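Local atomic coordinates of botulinum neurotoxin type G (Clostridium botulinum, PDB entry 3MPP), a protein that serves as the receptor-binding part of a clostridial neurotoxin, attaching the toxin to the cell surface so that its light chain can be delivered into the host cytosol. Residues A[69-74]-A[103-108]; A[77-82]-A[189-194]; A[81-86]-A[271-276]; A[134-139]-A[277-282]. The protein carries 4 engineered substitutions. All coordinates share one frame; numbering follows the deposited sequence. Where two conformers were deposited one is given.

Contact 1 (A[69-74]-A[103-108]); sequences INFWVR and WKVSIK
Ile-69 and Phe-71 reach across the interior of the N-terminal subdomain to meet Trp-103 and Val-105, each pair coming together from opposite directions. The evidence is two apolar approaches and no hydrogen bond. At one end the terminal methyl of Ile-69 comes obliquely onto the six-membered part of the indole, with CD1 of Ile-69 4.0 Å from CZ2 of Trp-103. At the other, the outermost carbon of the phenyl ring does the touching: CZ of Phe-71 lies 3.9 Å from CG1 of Val-105, a methyl placed at the ring edge and near its plane. Ile-69 CG2 also lies in the plane of this ring, at its edge, so the phenyl is bordered by aliphatic carbon from its own strand as well.

A chi1 of 63° in Phe-71 directs the ring so that CZ leads toward Val-105. The backbones remain well apart, with 9.8 Å between CA of Ile-69 and CA of Val-105, so across these two segments only side chains meet. Trp-114 joins them, touching Ile-69, Trp-103 and Val-105 and extending the aromatic layer. Strand 67-74 belongs to one antiparallel sheet and strand 103-108 to another; this buried meeting of two sheets is the core of a beta sandwich, consistent with the lectin-like, concanavalin-related jelly roll of this subdomain.

Contact 2 (A[77-82]-A[189-194]); sequences KYNNND and CTDTTK
Asp-82 and Asp-191 both carry CG anti to the backbone N (chi1 -163° and 175°), which extends their carboxylates into the gap between the two loops, while Asn-79, with CG beside its backbone N (chi1 -78°), offers its amide in the conformer given. Direct contact remains slight: OD2 of Asp-82 and OD2 of Asp-191 are 4.3 Å apart, and no hydrogen bond spans the segments without water.

Water does the joining. Water 4 lies 2.7 Å from OD2 of Asp-82 and is at hydrogen-bonding distance from OD2 of Asp-191 too, although other acceptors nearby compete for its protons. Water 3 accepts from ND2 of Asn-79 and lies 2.8 Å from OD2 of Asp-82, with only a weak link to OD2 of Asp-191; its protons are contested as well. Water 2 takes a second proton of ND2 of Asn-79 and donates to OG1 of Thr-193, 2.8 Å away. Further along, water 1 accepts from NZ of Lys-194 and donates to the carbonyl O of Lys-77.

The Asp-191 end is internally braced. Its OD1 receives the backbone N of Thr-193 at 2.9 Å, forming an Asx turn, and OG1 of Thr-193 at 2.7 Å, both from the same face of the carboxylate, within the type I turn from Asp-191 to Lys-194. On the other loop, OD1 of Asp-82 is taken by OG1 of Thr-85.

Two probably negative groups so close would be expected to disfavour each other; the bridging waters probably ease this. With four waters and no direct bond, the loops meet through a hydrated polar seam at the surface.

Contact 3 (A[81-86]-A[271-276]); sequences NDIQTY and NAAINY
Ile-83 of helix 83-88 packs its longer branch into the angle made by Ala-273 and Ile-274, and this apolar cluster is the tight part of the contact. The closest approach joins two methyls, CD1 of Ile-83 and CG2 of Ile-274, at 3.6 Å, where the two isoleucines lie alongside one another and point opposite ways. Beside it, CG1 of Ile-83 sits 3.8 Å from CB of Ala-273, and CG2 of Ile-83 reaches that same CB at 4.1 Å, so the methyl of Ala-273 is touched by both branches. With CG1 set anti to the backbone N (chi1 -159°), the isoleucine sends this branch across to the opposing loop.

The contact spans the two halves of the receptor-binding domain: the helix belongs to the N-terminal subdomain, and the loop leading into strand 275-277 to the C-terminal one, whose family is that of the beta trefoil. The loop is shaped by Asn-271, whose OD1 accepts the backbone N of Ala-273 and of Ile-274, each at 2.9 Å. The first donor stands above the amide plane and closes an Asx turn; the second lies close to the line of the carbonyl bond (C=O...N 167°).

Away from the cluster the fit slackens. Gln-84 is exposed and makes no contact within 4.5 Å of the loop, its OE1 bonding instead to Gln-88 further along the helix, while Ala-272, also exposed, takes no part.

Contact 4 (A[134-139]-A[277-282]); sequences DNISDY and QNLYLG
Gln-277 lays its terminal amide against that of Asn-135, the two planes only 12° apart and stacked. CD of Gln-277 is 3.5 Å from CG of Asn-135, and OE1 of Gln-277 also comes 3.5 Å from CB of Asn-135, which places the glutamine amide partly over the CB-CG bond. An extended chain beyond CG (chi2 178°) carries the amide to this overlap. Neither amide bonds to the other: OE1 of Gln-277 accepts from Asn-249, and OD1 of Asn-135 from Asn-275, so outside partners help to fix how both groups are turned.

The backbones are tied directly. N of Gln-277 donates to O of Asn-135 at 3.0 Å, with an N-H...O angle of 168°. Water 5 donates to that same O of Asn-135 at 2.6 Å and to O of Gln-277 at 2.9 Å, giving the carbonyl of Asn-135 two donors and bridging the two segments a second time. Beyond the polar part, CD1 of Ile-136 meets CD2 of Leu-279 at 4.0 Å, a single methyl-to-methyl touch.

Segment 134-139 is part of the connection from strand 123-129 to strand 144-150 in the N-terminal subdomain. It lies against the end of strand 275-277, an outer strand of the small antiparallel sheet with 260-270, and the side chain of Leu-279 also packs on Ile-423 of strand 420-423 in the C-terminal subdomain.

Contacts 1 and 2 lie wholly in the N-terminal subdomain, whereas contacts 3 and 4 join it to the C-terminal one. Strand 67-74 of contact 1 leads into the loop of contact 2, which runs on into the helix of contact 3; contacts 2 and 3 share Asn-81 and Asp-82, and their centres are about 10 Å apart. Tyr-276 ties them further, its OH probably hydrogen-bonded to Asn-80. Contacts 3 and 4, with centres about 15 Å apart, use successive segments 271-276 and 277-282. Contact 1, its centre about 24 Å from that of contact 4, sits in the sandwich core. The chain thus runs from a core strand through a surface loop into the helix that meets the C-terminal subdomain.

Contact 1 (A[69-74]-A[103-108])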
# COMPACT_ATOMS: atom_id res chain seq x y z
N ILE A 69 5.01 -14.63 -13.69
CA ILE A 69 5.81 -13.99 -12.67
C ILE A 69 4.87 -13.19 -11.79
O ILE A 69 4.00 -12.47 -12.30
CB ILE A 69 6.81 -13.00 -13.29
CG1 ILE A 69 7.75 -13.71 -14.26
CG2 ILE A 69 7.60 -12.28 -12.20
CD1 ILE A 69 8.53 -14.83 -13.62
N ASN A 70 5.04 -13.31 -10.47
CA ASN A 70 4.20 -12.59 -9.51
C ASN A 70 5.06 -12.05 -8.38
O ASN A 70 5.92 -12.75 -7.84
CB ASN A 70 3.09 -13.50 -8.97
CG ASN A 70 2.34 -12.90 -7.77
OD1 ASN A 70 1.73 -11.82 -7.86
ND2 ASN A 70 2.35 -13.63 -6.66
N PHE A 71 4.85 -10.78 -8.05
CA PHE A 71 5.51 -10.16 -6.91
C PHE A 71 4.82 -8.84 -6.63
O PHE A 71 4.06 -8.33 -7.46
CB PHE A 71 7.00 -9.95 -7.16
CG PHE A 71 7.30 -9.01 -8.29
CD1 PHE A 71 7.51 -7.66 -8.05
CD2 PHE A 71 7.37 -9.47 -9.60
CE1 PHE A 71 7.78 -6.78 -9.10
CE2 PHE A 71 7.63 -8.61 -10.64
CZ PHE A 71 7.83 -7.25 -10.39
N TRP A 72 5.07 -8.29 -5.44
CA TRP A 72 4.54 -6.98 -5.09
C TRP A 72 5.74 -6.05 -5.07
O TRP A 72 6.85 -6.49 -4.78
CB TRP A 72 3.89 -7.01 -3.72
CG TRP A 72 2.67 -7.87 -3.61
CD1 TRP A 72 2.56 -9.20 -3.90
CD2 TRP A 72 1.38 -7.46 -3.12
NE1 TRP A 72 1.28 -9.64 -3.64
CE2 TRP A 72 0.54 -8.58 -3.16
CE3 TRP A 72 0.86 -6.24 -2.67
CZ2 TRP A 72 -0.80 -8.53 -2.76
CZ3 TRP A 72 -0.47 -6.19 -2.26
CH2 TRP A 72 -1.28 -7.33 -2.31
N VAL A 73 5.51 -4.79 -5.39
CA VAL A 73 6.58 -3.81 -5.46
C VAL A 73 6.16 -2.51 -4.76
O VAL A 73 4.97 -2.17 -4.75
CB VAL A 73 6.98 -3.53 -6.93
CG1 VAL A 73 5.82 -2.89 -7.69
CG2 VAL A 73 8.23 -2.66 -7.01
N ARG A 74 7.12 -1.81 -4.16
CA ARG A 74 6.89 -0.48 -3.59
C ARG A 74 7.98 0.43 -4.10
O ARG A 74 9.15 0.23 -3.78
CB ARG A 74 7.03 -0.49 -2.06
CG ARG A 74 5.79 -0.65 -1.27
CD ARG A 74 6.08 -0.27 0.18
NE ARG A 74 5.97 1.16 0.33
CZ ARG A 74 6.48 1.88 1.33
NH1 ARG A 74 7.18 1.34 2.32
NH2 ARG A 74 6.28 3.17 1.31
N TRP A 103 14.15 -12.64 -20.18
CA TRP A 103 13.17 -11.63 -19.76
C TRP A 103 13.70 -10.71 -18.68
O TRP A 103 14.58 -11.07 -17.90
CB TRP A 103 11.87 -12.27 -19.27
CG TRP A 103 12.03 -13.17 -18.07
CD1 TRP A 103 12.12 -14.53 -18.08
CD2 TRP A 103 12.08 -12.77 -16.69
NE1 TRP A 103 12.24 -15.00 -16.79
CE2 TRP A 103 12.22 -13.95 -15.92
CE3 TRP A 103 12.04 -11.53 -16.03
CZ2 TRP A 103 12.31 -13.93 -14.53
CZ3 TRP A 103 12.13 -11.52 -14.64
CH2 TRP A 103 12.26 -12.70 -13.91
N LYS A 104 13.14 -9.51 -18.63
CA LYS A 104 13.51 -8.56 -17.59
C LYS A 104 12.30 -7.74 -17.18
O LYS A 104 11.41 -7.46 -18.00
CB LYS A 104 14.63 -7.64 -18.07
CG LYS A 104 14.19 -6.60 -19.09
CD LYS A 104 15.38 -5.76 -19.57
CE LYS A 104 14.93 -4.71 -20.59
NZ LYS A 104 15.98 -3.67 -20.83
N VAL A 105 12.26 -7.39 -15.90
CA VAL A 105 11.32 -6.42 -15.39
C VAL A 105 12.10 -5.12 -15.15
O VAL A 105 13.16 -5.12 -14.52
CB VAL A 105 10.66 -6.91 -14.07
CG1 VAL A 105 9.78 -5.82 -13.46
CG2 VAL A 105 9.85 -8.17 -14.33
N SER A 106 11.59 -4.03 -15.70
CA SER A 106 12.25 -2.74 -15.52
C SER A 106 11.26 -1.66 -15.07
O SER A 106 10.04 -1.82 -15.16
CB SER A 106 12.96 -2.32 -16.81
OG SER A 106 12.02 -2.04 -17.83
N ILE A 107 11.79 -0.58 -14.54
CA ILE A 107 10.98 0.53 -14.09
C ILE A 107 11.42 1.75 -14.87
O ILE A 107 12.62 1.95 -15.11
CB ILE A 107 11.13 0.75 -12.57
CG1 ILE A 107 10.44 -0.40 -11.81
CG2 ILE A 107 10.57 2.11 -12.17
CD1 ILE A 107 10.54 -0.29 -10.30
N LYS A 108 10.46 2.53 -15.33
CA LYS A 108 10.77 3.82 -15.93
C LYS A 108 9.77 4.84 -15.41
O LYS A 108 8.66 4.97 -15.92
CB LYS A 108 10.73 3.74 -17.46
CG LYS A 108 11.31 4.97 -18.17
CD LYS A 108 11.09 4.88 -19.67
CE LYS A 108 11.77 6.01 -20.42
NZ LYS A 108 11.48 5.90 -21.88

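Contact 2 (A[77-82]-A[189-194])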
# COMPACT_ATOMS: atom_id res chain seq x y z
N LYS A 77 7.97 7.87 -4.40
CA LYS A 77 7.49 9.02 -5.15
C LYS A 77 8.66 9.69 -5.87
O LYS A 77 9.77 9.71 -5.37
CB LYS A 77 6.87 10.04 -4.19
CG LYS A 77 6.24 11.25 -4.85
CD LYS A 77 5.74 12.24 -3.76
CE LYS A 77 5.68 13.67 -4.31
NZ LYS A 77 7.04 14.20 -4.64
N TYR A 78 8.39 10.24 -7.04
CA TYR A 78 9.34 11.08 -7.75
C TYR A 78 9.85 12.22 -6.86
O TYR A 78 9.16 12.66 -5.93
CB TYR A 78 8.66 11.68 -8.98
CG TYR A 78 7.26 12.22 -8.68
CD1 TYR A 78 7.08 13.49 -8.13
CD2 TYR A 78 6.13 11.45 -8.96
CE1 TYR A 78 5.79 13.98 -7.89
CE2 TYR A 78 4.86 11.93 -8.69
CZ TYR A 78 4.69 13.18 -8.16
OH TYR A 78 3.42 13.63 -7.91
N ASN A 79 11.07 12.67 -7.10
CA ASN A 79 11.53 13.91 -6.49
C ASN A 79 11.05 15.07 -7.36
O ASN A 79 11.32 15.11 -8.56
CB ASN A 79 13.05 13.94 -6.32
CG ASN A 79 13.55 13.11 -5.14
OD1 ASN A 79 12.84 12.91 -4.14
ND2 ASN A 79 14.78 12.64 -5.24
N ASN A 80 10.32 16.00 -6.76
CA ASN A 80 9.76 17.12 -7.51
C ASN A 80 10.80 17.80 -8.42
O ASN A 80 10.49 18.14 -9.55
CB ASN A 80 9.16 18.18 -6.60
CG ASN A 80 7.94 17.69 -5.85
OD1 ASN A 80 7.42 16.60 -6.11
ND2 ASN A 80 7.47 18.50 -4.91
N ASN A 81 12.01 18.00 -7.91
CA ASN A 81 13.04 18.74 -8.63
C ASN A 81 13.91 17.88 -9.56
O ASN A 81 14.86 18.38 -10.16
CB ASN A 81 13.92 19.52 -7.65
CG ASN A 81 14.75 18.62 -6.74
OD1 ASN A 81 15.12 17.51 -7.12
ND2 ASN A 81 15.06 19.10 -5.54
N ASP A 82 13.58 16.60 -9.66
CA ASP A 82 14.35 15.70 -10.51
C ASP A 82 13.42 14.86 -11.38
O ASP A 82 13.63 13.66 -11.57
CB ASP A 82 15.22 14.79 -9.64
CG ASP A 82 16.33 14.11 -10.42
OD1 ASP A 82 16.72 14.63 -11.49
OD2 ASP A 82 16.81 13.06 -9.95
N CYS A 189 20.37 2.47 -13.44
CA CYS A 189 19.68 3.54 -12.73
C CYS A 189 20.65 4.68 -12.42
O CYS A 189 21.72 4.45 -11.85
CB CYS A 189 19.04 3.02 -11.44
SG CYS A 189 18.15 4.30 -10.54
N THR A 190 20.30 5.91 -12.78
CA THR A 190 21.24 7.02 -12.64
C THR A 190 21.06 7.85 -11.35
O THR A 190 21.85 8.73 -11.06
CB THR A 190 21.21 7.94 -13.87
OG1 THR A 190 19.88 8.46 -14.03
CG2 THR A 190 21.62 7.18 -15.13
N ASP A 191 20.02 7.55 -10.59
CA ASP A 191 19.77 8.26 -9.34
C ASP A 191 20.35 7.43 -8.19
O ASP A 191 19.86 6.34 -7.92
CB ASP A 191 18.26 8.47 -9.20
CG ASP A 191 17.86 9.10 -7.87
OD1 ASP A 191 18.74 9.33 -7.02
OD2 ASP A 191 16.65 9.37 -7.69
N THR A 192 21.42 7.91 -7.55
CA THR A 192 22.10 7.10 -6.54
C THR A 192 21.25 6.90 -5.29
O THR A 192 21.56 6.06 -4.46
CB THR A 192 23.48 7.67 -6.13
OG1 THR A 192 23.32 9.00 -5.62
CG2 THR A 192 24.44 7.68 -7.34
N THR A 193 20.17 7.68 -5.16
CA THR A 193 19.30 7.55 -4.00
C THR A 193 18.15 6.58 -4.23
O THR A 193 17.38 6.32 -3.31
CB THR A 193 18.69 8.91 -3.56
OG1 THR A 193 17.69 9.31 -4.51
CG2 THR A 193 19.77 9.97 -3.44
N LYS A 194 18.04 6.04 -5.44
CA LYS A 194 16.90 5.18 -5.79
C LYS A 194 16.88 3.89 -4.98
O LYS A 194 17.93 3.32 -4.66
CB LYS A 194 16.88 4.85 -7.29
CG LYS A 194 15.58 4.14 -7.76
CD LYS A 194 14.35 5.06 -7.62
CE LYS A 194 14.33 6.14 -8.71
NZ LYS A 194 13.27 7.19 -8.45
O HOH W 1 12.38 9.06 -6.34
O HOH W 2 16.05 11.11 -3.16
O HOH W 3 16.72 12.73 -7.22
O HOH W 4 15.27 10.93 -9.35

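Contact 3 (A[81-86]-A[271-276])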
# COMPACT_ATOMS: atom_id res chain seq x y z
N ASN A 81 12.01 18.00 -7.91
CA ASN A 81 13.04 18.74 -8.63
C ASN A 81 13.91 17.88 -9.56
O ASN A 81 14.86 18.38 -10.16
CB ASN A 81 13.92 19.52 -7.65
CG ASN A 81 14.75 18.62 -6.74
OD1 ASN A 81 15.12 17.51 -7.12
ND2 ASN A 81 15.06 19.10 -5.54
N ASP A 82 13.58 16.60 -9.66
CA ASP A 82 14.35 15.70 -10.51
C ASP A 82 13.42 14.86 -11.38
O ASP A 82 13.63 13.66 -11.57
CB ASP A 82 15.22 14.79 -9.64
CG ASP A 82 16.33 14.11 -10.42
OD1 ASP A 82 16.72 14.63 -11.49
OD2 ASP A 82 16.81 13.06 -9.95
N ILE A 83 12.41 15.50 -11.95
CA ILE A 83 11.37 14.78 -12.67
C ILE A 83 11.81 14.21 -14.03
O ILE A 83 11.34 13.13 -14.43
CB ILE A 83 10.06 15.62 -12.80
CG1 ILE A 83 8.87 14.70 -13.08
CG2 ILE A 83 10.20 16.71 -13.84
CD1 ILE A 83 8.56 13.80 -11.89
N GLN A 84 12.71 14.90 -14.74
CA GLN A 84 13.13 14.36 -16.03
C GLN A 84 13.95 13.08 -15.86
O GLN A 84 13.84 12.16 -16.67
CB GLN A 84 13.87 15.41 -16.87
CG GLN A 84 12.93 16.52 -17.35
CD GLN A 84 11.65 15.98 -18.00
OE1 GLN A 84 11.69 15.05 -18.82
NE2 GLN A 84 10.52 16.56 -17.64
N THR A 85 14.75 13.00 -14.80
CA THR A 85 15.44 11.75 -14.49
C THR A 85 14.42 10.64 -14.24
O THR A 85 14.52 9.55 -14.78
CB THR A 85 16.39 11.89 -13.27
OG1 THR A 85 17.43 12.81 -13.60
CG2 THR A 85 17.02 10.54 -12.90
N TYR A 86 13.41 10.95 -13.43
CA TYR A 86 12.38 9.99 -13.08
C TYR A 86 11.67 9.50 -14.35
O TYR A 86 11.48 8.29 -14.53
CB TYR A 86 11.41 10.63 -12.08
CG TYR A 86 10.16 9.83 -11.73
CD1 TYR A 86 10.17 8.90 -10.70
CD2 TYR A 86 8.97 10.03 -12.42
CE1 TYR A 86 9.02 8.17 -10.37
CE2 TYR A 86 7.81 9.32 -12.09
CZ TYR A 86 7.85 8.40 -11.07
OH TYR A 86 6.72 7.70 -10.74
N ASN A 271 3.64 20.94 -10.87
CA ASN A 271 4.50 21.63 -11.80
C ASN A 271 4.10 21.20 -13.21
O ASN A 271 2.96 20.78 -13.42
CB ASN A 271 5.98 21.39 -11.48
CG ASN A 271 6.37 19.93 -11.57
OD1 ASN A 271 5.65 19.12 -12.17
ND2 ASN A 271 7.52 19.58 -10.99
N ALA A 272 5.01 21.29 -14.17
CA ALA A 272 4.67 20.94 -15.54
C ALA A 272 4.30 19.46 -15.68
O ALA A 272 3.41 19.10 -16.45
CB ALA A 272 5.80 21.30 -16.50
N ALA A 273 4.99 18.60 -14.93
CA ALA A 273 4.89 17.17 -15.15
C ALA A 273 4.01 16.46 -14.14
O ALA A 273 3.49 15.38 -14.43
CB ALA A 273 6.28 16.54 -15.16
N ILE A 274 3.85 17.04 -12.96
CA ILE A 274 3.19 16.29 -11.88
C ILE A 274 2.23 17.13 -11.04
O ILE A 274 2.24 18.36 -11.07
CB ILE A 274 4.24 15.60 -10.96
CG1 ILE A 274 5.18 16.63 -10.34
CG2 ILE A 274 5.04 14.57 -11.73
CD1 ILE A 274 4.70 17.14 -8.99
N ASN A 275 1.41 16.43 -10.27
CA ASN A 275 0.50 17.06 -9.32
C ASN A 275 0.12 16.06 -8.26
O ASN A 275 -0.15 14.89 -8.57
CB ASN A 275 -0.77 17.54 -10.02
CG ASN A 275 -1.87 17.88 -9.02
OD1 ASN A 275 -1.82 18.91 -8.35
ND2 ASN A 275 -2.86 16.99 -8.91
N TYR A 276 0.10 16.50 -7.01
CA TYR A 276 -0.35 15.68 -5.89
C TYR A 276 -0.86 16.54 -4.76
O TYR A 276 -0.40 17.67 -4.58
CB TYR A 276 0.79 14.79 -5.35
CG TYR A 276 1.96 15.55 -4.76
CD1 TYR A 276 2.00 15.85 -3.40
CD2 TYR A 276 3.04 15.95 -5.55
CE1 TYR A 276 3.09 16.54 -2.84
CE2 TYR A 276 4.12 16.64 -5.01
CZ TYR A 276 4.14 16.93 -3.66
OH TYR A 276 5.21 17.61 -3.13

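Contact 4 (A[134-139]-A[277-282])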
# COMPACT_ATOMS: atom_id res chain seq x y z
N ASP A 134 -2.62 12.68 -10.39
CA ASP A 134 -3.83 12.57 -9.57
C ASP A 134 -3.58 13.14 -8.18
O ASP A 134 -2.49 13.00 -7.63
CB ASP A 134 -4.30 11.12 -9.48
CG ASP A 134 -4.91 10.62 -10.78
OD1 ASP A 134 -5.16 11.43 -11.70
OD2 ASP A 134 -5.13 9.40 -10.90
N ASN A 135 -4.60 13.77 -7.61
CA ASN A 135 -4.49 14.26 -6.25
C ASN A 135 -4.08 13.17 -5.28
O ASN A 135 -3.27 13.40 -4.39
CB ASN A 135 -5.81 14.90 -5.80
CG ASN A 135 -6.08 16.21 -6.50
OD1 ASN A 135 -5.17 16.99 -6.76
ND2 ASN A 135 -7.34 16.46 -6.81
N ILE A 136 -4.67 11.98 -5.45
CA ILE A 136 -4.37 10.84 -4.59
C ILE A 136 -4.12 9.60 -5.46
O ILE A 136 -4.92 9.28 -6.34
CB ILE A 136 -5.54 10.54 -3.58
CG1 ILE A 136 -5.89 11.78 -2.76
CG2 ILE A 136 -5.20 9.37 -2.66
CD1 ILE A 136 -4.88 12.13 -1.67
N SER A 137 -3.02 8.91 -5.21
CA SER A 137 -2.64 7.77 -6.03
C SER A 137 -2.77 6.45 -5.26
O SER A 137 -2.33 6.35 -4.13
CB SER A 137 -1.18 7.94 -6.46
OG SER A 137 -0.71 6.75 -7.07
N ASP A 138 -3.34 5.43 -5.91
CA ASP A 138 -3.38 4.08 -5.35
C ASP A 138 -2.04 3.36 -5.54
O ASP A 138 -1.89 2.21 -5.12
CB ASP A 138 -4.46 3.25 -6.04
CG ASP A 138 -5.87 3.82 -5.85
OD1 ASP A 138 -6.04 4.82 -5.13
OD2 ASP A 138 -6.82 3.25 -6.43
N TYR A 139 -1.07 4.01 -6.17
CA TYR A 139 0.16 3.32 -6.57
C TYR A 139 1.47 3.94 -6.07
O TYR A 139 2.39 3.23 -5.66
CB TYR A 139 0.21 3.18 -8.10
CG TYR A 139 -1.00 2.46 -8.65
CD1 TYR A 139 -1.10 1.08 -8.57
CD2 TYR A 139 -2.06 3.17 -9.23
CE1 TYR A 139 -2.23 0.40 -9.05
CE2 TYR A 139 -3.19 2.50 -9.73
CZ TYR A 139 -3.26 1.11 -9.62
OH TYR A 139 -4.34 0.42 -10.10
N GLN A 277 -1.77 15.99 -3.96
CA GLN A 277 -2.16 16.64 -2.72
C GLN A 277 -1.31 16.15 -1.57
O GLN A 277 -0.94 14.98 -1.53
CB GLN A 277 -3.65 16.44 -2.44
CG GLN A 277 -4.52 17.35 -3.33
CD GLN A 277 -5.99 17.13 -3.10
OE1 GLN A 277 -6.41 16.07 -2.61
NE2 GLN A 277 -6.80 18.11 -3.46
N ASN A 278 -1.00 17.05 -0.64
CA ASN A 278 -0.25 16.69 0.58
C ASN A 278 -1.01 15.76 1.52
O ASN A 278 -2.23 15.86 1.64
CB ASN A 278 0.16 17.97 1.32
CG ASN A 278 1.23 18.73 0.60
OD1 ASN A 278 1.08 19.92 0.26
ND2 ASN A 278 2.32 18.05 0.30
N LEU A 279 -0.27 14.87 2.19
CA LEU A 279 -0.79 13.80 3.03
C LEU A 279 -0.52 14.04 4.50
O LEU A 279 -1.29 13.61 5.38
CB LEU A 279 -0.11 12.48 2.66
CG LEU A 279 -0.30 12.05 1.20
CD1 LEU A 279 0.32 10.69 0.97
CD2 LEU A 279 -1.80 12.04 0.86
N TYR A 280 0.61 14.67 4.79
CA TYR A 280 0.98 14.88 6.18
C TYR A 280 0.36 16.17 6.72
O TYR A 280 1.06 17.14 6.95
CB TYR A 280 2.50 14.93 6.31
CG TYR A 280 3.22 13.77 5.69
CD1 TYR A 280 2.72 12.49 5.78
CD2 TYR A 280 4.46 13.96 5.08
CE1 TYR A 280 3.42 11.40 5.25
CE2 TYR A 280 5.15 12.89 4.54
CZ TYR A 280 4.63 11.62 4.63
OH TYR A 280 5.34 10.56 4.08
N LEU A 281 -0.95 16.15 6.92
CA LEU A 281 -1.72 17.35 7.28
C LEU A 281 -2.69 17.00 8.40
O LEU A 281 -3.17 15.88 8.46
CB LEU A 281 -2.53 17.84 6.08
CG LEU A 281 -1.76 18.30 4.83
CD1 LEU A 281 -2.76 18.59 3.70
CD2 LEU A 281 -0.96 19.56 5.18
N GLY A 282 -2.99 17.97 9.27
CA GLY A 282 -4.03 17.79 10.27
C GLY A 282 -3.64 17.05 11.54
O GLY A 282 -2.47 17.02 11.92
O HOH W 5 -1.26 12.48 -2.95